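FIG000988: Predicted permease (Vibrio cholerae, PDB 6MJP) probably serves as a membrane-spanning permease subunit of the LptBFG ABC transporter, which moves lipopolysaccharide from the inner toward the outer membrane. Local coordinates at residues Arg5-Glu10 / Leu74-Leu79; Lys13-Ile18 / Leu66-Gly71. One frame throughout, in Å; residues are numbered along the deposited sequence.

Contact 1: residues Arg5-Glu10 / Leu74-Leu79; sequences RYLIRE and LTFGRL. With JU7 (6-cyclohexylhexyl beta-D-glucopyranoside), chain T.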
loop_
_atom_site.group_PDB
_atom_site.type_symbol
_atom_site.label_atom_id
_atom_site.label_comp_id
_atom_site.label_asym_id
_atom_site.label_seq_id
_atom_site.Cartn_x
_atom_site.Cartn_y
_atom_site.Cartn_z
ATOM N N ARG D 5 33.054 9.752 -4.882
ATOM C CA ARG D 5 33.147 9.086 -3.586
ATOM C C ARG D 5 32.057 9.562 -2.630
ATOM O O ARG D 5 31.400 8.751 -1.966
ATOM C CB ARG D 5 34.527 9.333 -2.987
ATOM C CG ARG D 5 35.651 8.511 -3.602
ATOM C CD ARG D 5 36.962 8.750 -2.861
ATOM N NE ARG D 5 37.394 10.133 -3.016
ATOM C CZ ARG D 5 38.526 10.629 -2.523
ATOM N NH1 ARG D 5 39.354 9.853 -1.828
ATOM N NH2 ARG D 5 38.832 11.905 -2.726
ATOM N N TYR D 6 31.857 10.884 -2.552
ATOM C CA TYR D 6 30.786 11.469 -1.747
ATOM C C TYR D 6 29.439 10.788 -1.997
ATOM O O TYR D 6 28.799 10.285 -1.065
ATOM C CB TYR D 6 30.688 12.969 -2.032
ATOM C CG TYR D 6 29.487 13.619 -1.378
ATOM C CD1 TYR D 6 29.477 13.894 -0.016
ATOM C CD2 TYR D 6 28.360 13.945 -2.117
ATOM C CE1 TYR D 6 28.376 14.479 0.591
ATOM C CE2 TYR D 6 27.253 14.528 -1.520
ATOM C CZ TYR D 6 27.265 14.793 -0.168
ATOM O OH TYR D 6 26.165 15.373 0.423
ATOM N N LEU D 7 28.988 10.785 -3.254
ATOM C CA LEU D 7 27.746 10.105 -3.635
ATOM C C LEU D 7 27.706 8.653 -3.164
ATOM O O LEU D 7 26.706 8.197 -2.599
ATOM C CB LEU D 7 27.580 10.156 -5.147
ATOM C CG LEU D 7 27.308 11.506 -5.788
ATOM C CD1 LEU D 7 27.559 11.374 -7.274
ATOM C CD2 LEU D 7 25.884 11.940 -5.505
ATOM N N ILE D 8 28.778 7.902 -3.441
ATOM C CA ILE D 8 28.869 6.506 -3.008
ATOM C C ILE D 8 28.693 6.397 -1.497
ATOM O O ILE D 8 27.926 5.561 -1.005
ATOM C CB ILE D 8 30.215 5.895 -3.440
ATOM C CG1 ILE D 8 30.438 6.009 -4.952
ATOM C CG2 ILE D 8 30.315 4.459 -2.984
ATOM C CD1 ILE D 8 31.762 5.409 -5.402
ATOM N N ARG D 9 29.429 7.224 -0.741
ATOM C CA ARG D 9 29.338 7.224 0.718
ATOM C C ARG D 9 27.898 7.406 1.194
ATOM O O ARG D 9 27.356 6.557 1.910
ATOM C CB ARG D 9 30.230 8.324 1.291
ATOM C CG ARG D 9 31.636 7.873 1.622
ATOM C CD ARG D 9 32.412 8.935 2.386
ATOM N NE ARG D 9 33.186 9.810 1.514
ATOM C CZ ARG D 9 32.817 11.045 1.197
ATOM N NH1 ARG D 9 31.685 11.538 1.682
ATOM N NH2 ARG D 9 33.575 11.788 0.404
ATOM N N GLU D 10 27.279 8.535 0.829
ATOM C CA GLU D 10 25.873 8.774 1.150
ATOM C C GLU D 10 24.984 7.590 0.762
ATOM O O GLU D 10 24.221 7.074 1.590
ATOM C CB GLU D 10 25.390 10.043 0.446
ATOM C CG GLU D 10 25.939 11.323 1.010
ATOM C CD GLU D 10 25.770 11.417 2.511
ATOM O OE1 GLU D 10 24.713 10.987 3.025
ATOM O OE2 GLU D 10 26.705 11.918 3.174
ATOM N N LEU D 74 16.296 6.698 -3.250
ATOM C CA LEU D 74 16.048 7.589 -2.123
ATOM C C LEU D 74 17.203 8.554 -1.905
ATOM O O LEU D 74 16.974 9.740 -1.643
ATOM C CB LEU D 74 15.806 6.776 -0.858
ATOM C CG LEU D 74 14.519 5.976 -0.814
ATOM C CD1 LEU D 74 14.425 5.291 0.528
ATOM C CD2 LEU D 74 13.343 6.902 -1.052
ATOM N N THR D 75 18.449 8.069 -1.985
ATOM C CA THR D 75 19.591 8.962 -1.782
ATOM C C THR D 75 19.578 10.093 -2.801
ATOM O O THR D 75 19.619 11.272 -2.438
ATOM C CB THR D 75 20.914 8.195 -1.866
ATOM O OG1 THR D 75 20.991 7.226 -0.818
ATOM C CG2 THR D 75 22.076 9.148 -1.720
ATOM N N PHE D 76 19.509 9.747 -4.090
ATOM C CA PHE D 76 19.493 10.763 -5.134
ATOM C C PHE D 76 18.249 11.632 -5.046
ATOM O O PHE D 76 18.316 12.840 -5.293
ATOM C CB PHE D 76 19.587 10.116 -6.507
ATOM C CG PHE D 76 20.958 9.603 -6.844
ATOM C CD1 PHE D 76 21.933 9.469 -5.867
ATOM C CD2 PHE D 76 21.275 9.265 -8.149
ATOM C CE1 PHE D 76 23.190 8.997 -6.183
ATOM C CE2 PHE D 76 22.534 8.795 -8.471
ATOM C CZ PHE D 76 23.493 8.661 -7.485
ATOM N N GLY D 77 17.108 11.043 -4.705
ATOM C CA GLY D 77 15.945 11.851 -4.386
ATOM C C GLY D 77 16.232 12.893 -3.325
ATOM O O GLY D 77 15.865 14.058 -3.479
ATOM N N ARG D 78 16.902 12.498 -2.242
ATOM C CA ARG D 78 17.213 13.464 -1.195
ATOM C C ARG D 78 18.103 14.575 -1.725
ATOM O O ARG D 78 17.850 15.759 -1.479
ATOM C CB ARG D 78 17.889 12.777 -0.016
ATOM C CG ARG D 78 18.092 13.677 1.166
ATOM C CD ARG D 78 18.907 12.962 2.179
ATOM N NE ARG D 78 20.323 13.276 2.048
ATOM C CZ ARG D 78 21.278 12.368 1.892
ATOM N NH1 ARG D 78 22.544 12.752 1.797
ATOM N NH2 ARG D 78 20.968 11.075 1.849
ATOM N N LEU D 79 19.159 14.206 -2.455
ATOM C CA LEU D 79 20.070 15.206 -2.999
ATOM C C LEU D 79 19.363 16.110 -3.993
ATOM O O LEU D 79 19.653 17.305 -4.067
ATOM C CB LEU D 79 21.278 14.528 -3.643
ATOM C CG LEU D 79 22.095 13.656 -2.687
ATOM C CD1 LEU D 79 23.311 13.043 -3.360
ATOM C CD2 LEU D 79 22.501 14.482 -1.489
HETATM C C02 JU7 T . 21.455 11.684 6.060
HETATM C C03 JU7 T . 20.020 12.178 6.437
HETATM C C05 JU7 T . 18.031 10.828 6.523
HETATM C C06 JU7 T . 17.364 9.722 5.672
HETATM C C07 JU7 T . 16.441 8.803 6.495
HETATM C C08 JU7 T . 14.982 8.662 5.968
HETATM C C09 JU7 T . 14.382 7.215 6.102
HETATM C C10 JU7 T . 13.225 6.906 5.100
HETATM C C11 JU7 T . 12.751 5.421 5.025
HETATM C C12 JU7 T . 13.886 4.488 4.609
HETATM C C13 JU7 T . 13.429 3.042 4.352
HETATM C C14 JU7 T . 12.335 2.960 3.298
HETATM C C15 JU7 T . 11.187 3.857 3.724
HETATM C C16 JU7 T . 11.660 5.296 3.960
HETATM C C18 JU7 T . 20.707 14.404 6.764
HETATM C C19 JU7 T . 20.730 15.745 6.017
HETATM C C21 JU7 T . 22.213 14.002 6.896
HETATM C C23 JU7 T . 22.455 12.450 6.972
HETATM O O01 JU7 T . 21.547 10.337 6.391
HETATM O O04 JU7 T . 19.016 11.484 5.716
HETATM O O17 JU7 T . 19.968 13.508 5.960
HETATM O O20 JU7 T . 19.422 16.205 5.960
HETATM O O22 JU7 T . 22.678 14.558 8.106
HETATM O O24 JU7 T . 23.720 12.144 6.460
#
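E10 and R78 form part of the detergent pocket that holds the glucoside JU7, and they meet there across helices 2-36 and 48-81. R78 NH1 donates to E10 OE1 over 3.1 Å within a salt bridge. The bond is bent, with an N-H...O angle of 136°. NH1 arrives from above the carboxylate plane, and the acceptor is tilted from the guanidinium plane. The two flat groups stand nearly perpendicular. R78 has CG anti to its backbone N (chi1 -173°), and its chain stays extended to CD and bends at chi3. R78 NE makes a second salt bridge, to E82, so two carboxylates hold the guanidinium. Its positive charge would probably be stabilised by both. The JU7 sugar lies over one face of this group; JU7 C02 lies 4.2 Å above the guanidinium plane, over its centre. E82, R295 and F296 complete the pocket.

Beside the polar pair the contact is mostly apolar. L7 CD2 reaches L79 CD1 at 3.5 Å. The same methyl lies 4.0 Å from F76 CE1, where the L7 side chain crosses that of F76 at about a right angle. T75 CG2 packs on E10 CB at 4.1 Å, while T75 OG1 bonds to G71 O of its own helix. The methylene E10 CG sits over the rim of one face of the Y6 ring. Y6 OH bonds to E84. The axes of the two short segments come within 10.5 Å, with 119° between their directions. A charged pair at the sugar of a detergent, next to apolar packing, is consistent with two transmembrane helices meeting near the membrane surface in the LptF/LptG permease fold.

Contact 2: residues Lys13-Ile18 / Leu66-Gly71; sequences KSQFAI and LSLYIG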
loop_
_atom_site.group_PDB
_atom_site.type_symbol
_atom_site.label_atom_id
_atom_site.label_comp_id
_atom_site.label_asym_id
_atom_site.label_seq_id
_atom_site.Cartn_x
_atom_site.Cartn_y
_atom_site.Cartn_z
ATOM N N LYS D 13 25.415 4.185 2.686
ATOM C CA LYS D 13 24.803 4.325 4.004
ATOM C C LYS D 13 23.307 4.026 3.952
ATOM O O LYS D 13 22.817 3.101 4.610
ATOM C CB LYS D 13 25.054 5.738 4.531
ATOM N N SER D 14 22.564 4.824 3.177
ATOM C CA SER D 14 21.144 4.570 2.934
ATOM C C SER D 14 20.876 3.129 2.495
ATOM O O SER D 14 19.949 2.481 2.999
ATOM C CB SER D 14 20.627 5.545 1.873
ATOM O OG SER D 14 20.787 6.904 2.266
ATOM N N GLN D 15 21.669 2.619 1.541
ATOM C CA GLN D 15 21.486 1.256 1.036
ATOM C C GLN D 15 21.515 0.213 2.153
ATOM O O GLN D 15 20.601 -0.610 2.264
ATOM C CB GLN D 15 22.559 0.927 -0.005
ATOM C CG GLN D 15 22.412 -0.492 -0.544
ATOM C CD GLN D 15 23.579 -0.971 -1.400
ATOM O OE1 GLN D 15 24.582 -0.277 -1.569
ATOM N NE2 GLN D 15 23.446 -2.177 -1.944
ATOM N N PHE D 16 22.583 0.204 2.961
ATOM C CA PHE D 16 22.660 -0.730 4.085
ATOM C C PHE D 16 21.454 -0.595 5.007
ATOM O O PHE D 16 20.885 -1.603 5.441
ATOM C CB PHE D 16 23.953 -0.514 4.873
ATOM C CG PHE D 16 25.173 -1.070 4.198
ATOM C CD1 PHE D 16 25.039 -1.933 3.128
ATOM C CD2 PHE D 16 26.454 -0.734 4.629
ATOM C CE1 PHE D 16 26.150 -2.453 2.490
ATOM C CE2 PHE D 16 27.574 -1.252 3.991
ATOM C CZ PHE D 16 27.420 -2.113 2.920
ATOM N N ALA D 17 21.058 0.643 5.322
ATOM C CA ALA D 17 19.878 0.870 6.153
ATOM C C ALA D 17 18.658 0.155 5.587
ATOM O O ALA D 17 17.980 -0.602 6.293
ATOM C CB ALA D 17 19.613 2.370 6.272
ATOM N N ILE D 18 18.372 0.386 4.302
ATOM C CA ILE D 18 17.221 -0.229 3.640
ATOM C C ILE D 18 17.331 -1.750 3.665
ATOM O O ILE D 18 16.340 -2.458 3.880
ATOM C CB ILE D 18 17.103 0.305 2.198
ATOM C CG1 ILE D 18 16.820 1.806 2.202
ATOM C CG2 ILE D 18 16.029 -0.421 1.425
ATOM C CD1 ILE D 18 16.621 2.386 0.819
ATOM N N LEU D 66 16.649 -4.980 -5.192
ATOM C CA LEU D 66 15.768 -3.954 -4.651
ATOM C C LEU D 66 16.493 -3.076 -3.651
ATOM O O LEU D 66 16.226 -1.870 -3.569
ATOM C CB LEU D 66 14.557 -4.604 -3.990
ATOM C CG LEU D 66 13.434 -3.642 -3.634
ATOM C CD1 LEU D 66 12.936 -2.933 -4.881
ATOM C CD2 LEU D 66 12.315 -4.400 -2.968
ATOM N N SER D 67 17.416 -3.662 -2.891
ATOM C CA SER D 67 18.158 -2.918 -1.881
ATOM C C SER D 67 18.901 -1.744 -2.503
ATOM O O SER D 67 18.687 -0.583 -2.130
ATOM C CB SER D 67 19.126 -3.865 -1.172
ATOM O OG SER D 67 19.859 -3.195 -0.175
ATOM N N LEU D 68 19.773 -2.035 -3.470
ATOM C CA LEU D 68 20.520 -0.991 -4.164
ATOM C C LEU D 68 19.600 -0.079 -4.972
ATOM O O LEU D 68 19.818 1.138 -5.028
ATOM C CB LEU D 68 21.568 -1.631 -5.067
ATOM C CG LEU D 68 22.486 -0.644 -5.777
ATOM C CD1 LEU D 68 23.213 0.212 -4.758
ATOM C CD2 LEU D 68 23.469 -1.377 -6.654
ATOM N N TYR D 69 18.579 -0.655 -5.612
ATOM C CA TYR D 69 17.593 0.107 -6.378
ATOM C C TYR D 69 16.951 1.215 -5.549
ATOM O O TYR D 69 16.990 2.391 -5.925
ATOM C CB TYR D 69 16.532 -0.870 -6.891
ATOM C CG TYR D 69 15.480 -0.374 -7.872
ATOM C CD1 TYR D 69 15.789 -0.130 -9.205
ATOM C CD2 TYR D 69 14.153 -0.245 -7.478
ATOM C CE1 TYR D 69 14.804 0.281 -10.108
ATOM C CE2 TYR D 69 13.172 0.161 -8.362
ATOM C CZ TYR D 69 13.494 0.424 -9.671
ATOM O OH TYR D 69 12.485 0.826 -10.519
ATOM N N ILE D 70 16.314 0.847 -4.431
ATOM C CA ILE D 70 15.661 1.852 -3.598
ATOM C C ILE D 70 16.701 2.736 -2.938
ATOM O O ILE D 70 16.469 3.936 -2.732
ATOM C CB ILE D 70 14.750 1.186 -2.555
ATOM C CG1 ILE D 70 13.751 0.274 -3.249
ATOM C CG2 ILE D 70 13.977 2.223 -1.769
ATOM C CD1 ILE D 70 12.901 0.998 -4.265
ATOM N N GLY D 71 17.859 2.167 -2.604
ATOM C CA GLY D 71 18.897 2.950 -1.961
ATOM C C GLY D 71 19.295 4.153 -2.788
ATOM O O GLY D 71 19.260 5.292 -2.315
#
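The Q15 carboxamide lays one flat face against L68. L68 CD1 sits over that face, 3.5 Å from Q15 OE1 and almost as near to Q15 CD. L68 CB approaches the same face on the nitrogen side, 3.7 Å from Q15 NE2. The Q15 and L68 side chains run at a slant to each other. Q15 CG is anti to the backbone N (chi1 179°), and the chain stays extended beyond it. The extended chain brings the amide to L68. NE2 has a weak hydrogen bond to T109 OG1 of helix 95-134.

The S67 hydroxyl packs at the base of the Q15 side chain. S67 OG is 3.7 Å from Q15 CG and 3.6 Å from Q15 O.

This is a close crossing of two transmembrane helices, 2-36 and 48-81, in the LptF/LptG permease fold. The short segment axes approach to 8.3 Å, with 131° between their directions. G71 lies at the crossing. With no side chain there, its CA comes within 4.3 Å of Q15 CA.

On the flank nearer the detergent JU7, I18 packs against G71. I18 CG1 is anti to the carbonyl carbon (chi1 -64°), and CD1 beyond it lies on the glycine backbone, 3.6 Å from G71 CA. The same methyl also meets I70 CG2 at 3.7 Å. Helices 260-286 and 299-321 cover other sides of segment 66-71: L68 touches T280, and I70 touches M299.

How the contacts relate
Contacts 1 and 2 are successive meetings of the same two helices, 2-36 and 48-81, with centres about 11 Å apart. Along the chain contact 2 is nested inside the loop closed by contact 1. The first helix therefore meets the second in reverse order, as in a helical hairpin. The two contacts also touch. T75 OG1 and S14 OG share a weak hydrogen bond, and L74 CD1 packs on I18 CD1 at 3.7 Å. The axes are closer at contact 2 than at contact 1. JU7 spans the pair: its sugar lies by contact 1, and the I18 side chain of contact 2 is about 4 Å from the ligand.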